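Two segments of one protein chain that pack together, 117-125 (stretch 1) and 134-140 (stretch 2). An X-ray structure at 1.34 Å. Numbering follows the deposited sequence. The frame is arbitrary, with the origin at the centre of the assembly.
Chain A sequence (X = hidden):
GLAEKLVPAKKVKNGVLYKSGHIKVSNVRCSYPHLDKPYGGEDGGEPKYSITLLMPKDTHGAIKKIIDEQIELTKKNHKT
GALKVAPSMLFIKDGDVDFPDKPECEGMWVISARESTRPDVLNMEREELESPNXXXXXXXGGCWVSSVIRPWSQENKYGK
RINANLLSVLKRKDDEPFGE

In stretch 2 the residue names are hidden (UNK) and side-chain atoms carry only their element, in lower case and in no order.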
# COMPACT_ATOMS: atom_id res chain seq x y z
N THR A 117 10.48 9.46 1.45
CA THR A 117 11.74 8.75 1.40
C THR A 117 11.58 7.37 0.78
O THR A 117 10.50 6.79 0.85
CB THR A 117 12.37 8.72 2.77
OG1 THR A 117 13.76 8.44 2.63
CG2 THR A 117 11.72 7.73 3.68
N ARG A 118 12.62 6.83 0.14
CA ARG A 118 12.46 5.61 -0.61
C ARG A 118 12.12 4.44 0.34
O ARG A 118 12.82 4.20 1.31
CB ARG A 118 13.75 5.27 -1.38
CG ARG A 118 13.59 4.08 -2.34
CD ARG A 118 14.86 3.20 -2.49
NE ARG A 118 15.25 2.46 -1.26
CZ ARG A 118 16.49 2.12 -0.92
NH1 ARG A 118 17.49 2.21 -1.80
NH2 ARG A 118 16.72 1.56 0.27
N PRO A 119 11.06 3.71 0.00
CA PRO A 119 10.80 2.47 0.78
C PRO A 119 11.88 1.43 0.55
O PRO A 119 12.66 1.54 -0.43
CB PRO A 119 9.49 1.96 0.22
CG PRO A 119 9.41 2.55 -1.14
CD PRO A 119 10.10 3.90 -1.09
N ASP A 120 11.96 0.45 1.42
CA ASP A 120 12.77 -0.70 1.11
C ASP A 120 12.18 -1.31 -0.15
O ASP A 120 10.96 -1.46 -0.26
CB ASP A 120 12.74 -1.76 2.22
CG ASP A 120 13.36 -1.33 3.51
OD1 ASP A 120 13.92 -0.25 3.65
OD2 ASP A 120 13.28 -2.13 4.47
N VAL A 121 13.04 -1.68 -1.10
CA VAL A 121 12.61 -2.32 -2.34
C VAL A 121 13.38 -3.62 -2.48
O VAL A 121 14.61 -3.57 -2.66
CB VAL A 121 12.85 -1.43 -3.57
CG1 VAL A 121 12.38 -2.13 -4.83
CG2 VAL A 121 12.15 -0.09 -3.41
N LEU A 122 12.68 -4.74 -2.37
CA LEU A 122 13.31 -6.04 -2.36
C LEU A 122 12.94 -6.80 -3.62
O LEU A 122 11.79 -6.82 -4.05
CB LEU A 122 12.90 -6.84 -1.12
CG LEU A 122 13.02 -6.14 0.25
CD1 LEU A 122 12.61 -7.15 1.33
CD2 LEU A 122 14.34 -5.52 0.60
N ASN A 123 13.96 -7.45 -4.19
CA ASN A 123 13.75 -8.32 -5.32
C ASN A 123 13.13 -9.65 -4.87
O ASN A 123 12.87 -9.86 -3.69
CB ASN A 123 15.07 -8.46 -6.12
CG ASN A 123 16.13 -9.28 -5.41
OD1 ASN A 123 15.88 -9.95 -4.41
ND2 ASN A 123 17.36 -9.23 -5.95
N MET A 124 12.92 -10.55 -5.83
CA MET A 124 12.28 -11.80 -5.52
C MET A 124 13.04 -12.67 -4.51
O MET A 124 12.44 -13.53 -3.85
CB MET A 124 12.07 -12.55 -6.82
CG MET A 124 11.10 -13.69 -6.70
SD MET A 124 10.69 -14.29 -8.34
CE MET A 124 9.61 -12.98 -8.74
N GLU A 125 14.36 -12.50 -4.49
CA GLU A 125 15.23 -13.16 -3.53
C GLU A 125 15.37 -12.42 -2.19
O GLU A 125 16.23 -12.76 -1.38
CB GLU A 125 16.61 -13.40 -4.16
CG GLU A 125 16.59 -14.17 -5.49
CD GLU A 125 16.71 -15.66 -5.32
OE1 GLU A 125 17.85 -16.14 -5.19
OE2 GLU A 125 15.67 -16.35 -5.36
N UNK A 134 17.42 -0.50 -11.98
CA UNK A 134 17.11 -1.89 -11.59
C UNK A 134 15.78 -1.96 -10.85
O UNK A 134 14.99 -2.87 -11.08
o UNK A 134 20.21 -3.80 -9.39
o UNK A 134 21.84 -3.22 -10.86
c UNK A 134 19.55 -2.79 -11.45
c UNK A 134 18.22 -2.52 -10.76
c UNK A 134 20.61 -3.29 -10.49
N UNK A 135 15.54 -0.99 -9.97
CA UNK A 135 14.25 -0.94 -9.25
C UNK A 135 13.10 -0.83 -10.22
O UNK A 135 12.10 -1.54 -10.10
c UNK A 135 12.92 0.62 -7.76
c UNK A 135 14.30 0.21 -8.24
c UNK A 135 15.20 -0.16 -7.06
c UNK A 135 15.54 0.98 -6.15
N UNK A 136 13.23 0.05 -11.20
CA UNK A 136 12.15 0.23 -12.17
C UNK A 136 11.92 -1.03 -13.02
O UNK A 136 10.80 -1.34 -13.37
c UNK A 136 12.40 1.45 -13.05
N UNK A 137 13.01 -1.71 -13.41
CA UNK A 137 12.89 -2.94 -14.17
C UNK A 137 12.27 -4.09 -13.36
O UNK A 137 11.50 -4.90 -13.90
c UNK A 137 16.15 -3.45 -16.27
o UNK A 137 16.54 -3.09 -17.38
c UNK A 137 14.90 -2.75 -15.76
o UNK A 137 16.73 -4.32 -15.57
c UNK A 137 14.27 -3.45 -14.61
N UNK A 138 12.68 -4.19 -12.09
CA UNK A 138 12.29 -5.32 -11.24
C UNK A 138 10.79 -5.27 -10.93
O UNK A 138 10.09 -6.28 -11.00
c UNK A 138 13.06 -5.29 -9.90
o UNK A 138 14.45 -7.68 -9.91
c UNK A 138 13.46 -7.69 -9.13
c UNK A 138 12.75 -6.39 -8.86
o UNK A 138 13.03 -8.71 -8.55
N UNK A 139 10.33 -4.10 -10.53
CA UNK A 139 8.93 -3.94 -10.05
C UNK A 139 8.20 -3.02 -11.03
O UNK A 139 8.20 -1.80 -10.93
c UNK A 139 9.54 -4.61 -7.71
c UNK A 139 8.89 -3.50 -8.57
c UNK A 139 9.75 -4.24 -6.28
c UNK A 139 7.46 -3.24 -8.14
N UNK A 140 7.55 -3.64 -12.00
CA UNK A 140 6.82 -2.95 -13.04
C UNK A 140 5.33 -3.07 -12.76
O UNK A 140 4.89 -4.05 -12.15
c UNK A 140 5.64 -6.98 -14.82
c UNK A 140 8.06 -5.89 -14.12
o UNK A 140 6.51 -9.14 -14.39
c UNK A 140 6.68 -7.80 -14.44
c UNK A 140 7.04 -5.03 -14.49
c UNK A 140 5.83 -5.60 -14.85
c UNK A 140 7.20 -3.53 -14.43
c UNK A 140 7.89 -7.25 -14.08
O HOH W 1 17.61 -8.27 -8.76

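Position 134 carries five side-chain atoms, three carbons in a chain with two oxygens on the third. A carboxylate at the end of a two-methylene arm identifies Glu134. Its side chain makes no contact with stretch 1, so the assignment rests on atom count and connectivity alone.

Position 135 has four carbons, forked at the first, with one arm two carbons long. The CA-to-CB bond points sideways, but the end of the side chain comes nearer to stretch 1: the carbon of the short arm lies 4.1 Å from CG1 of Val121, and the last carbon of the long arm lies 4.3 Å from CD of Arg118. The branching is that of isoleucine, Ile135, and the two carbons are its CG2 and CD1.

Position 136 shows a single side-chain carbon, which makes no contact with stretch 1; hence Ala136. Position 137 again has three carbons, the third bearing two oxygens, and its side chain also makes no contact with stretch 1; this is Glu137, extended at chi2 (-171°, t).

At position 138 the same composition recurs, three carbons and two oxygens, but here CA-to-CB points toward stretch 1. One carboxylate oxygen lies 3.3 Å from N of Met124 and 3.2 Å from CB of Asn123. The residue is Glu138, and the oxygen in question is OE2. Its chi1 is t and its chi2 is p (81°), so the chain turns about the CB-CG bond.

Position 139 repeats the four-carbon fork with one two-carbon arm. The last carbon of the long arm lies 3.7 Å from CG1 of Val121 and 4.0 Å from O of Leu122. The residue is Ile139, and that carbon is CD1. Position 140 has one carbon leading to a six-carbon ring that bears an oxygen, and this side chain makes no contact with stretch 1; the phenol identifies Tyr140.

The contact combines an apolar patch with a polar one. Positions 135 and 139 are one helical turn apart, as the 3.1 Å bond from N of Ile139 to O of Ile135 confirms, although Ile139 is the first residue to leave helical phi/psi. Both isoleucines reach CG1 of Val121, whose CA-to-CB bond points toward stretch 2. At Met124 the contact becomes polar: its backbone N donates to OE2 of Glu138 (3.3 Å, N-H...O angle 143°), while CB of Asn123 packs against the same oxygen. A water adds an indirect link, accepting from ND2 of Asn123 at 3.0 Å and donating weakly to OE1 of Glu138 at 3.4 Å. In all, 283 Å² is buried, summed over both sides.

Stretch 2 (134-140) EIAEEIY
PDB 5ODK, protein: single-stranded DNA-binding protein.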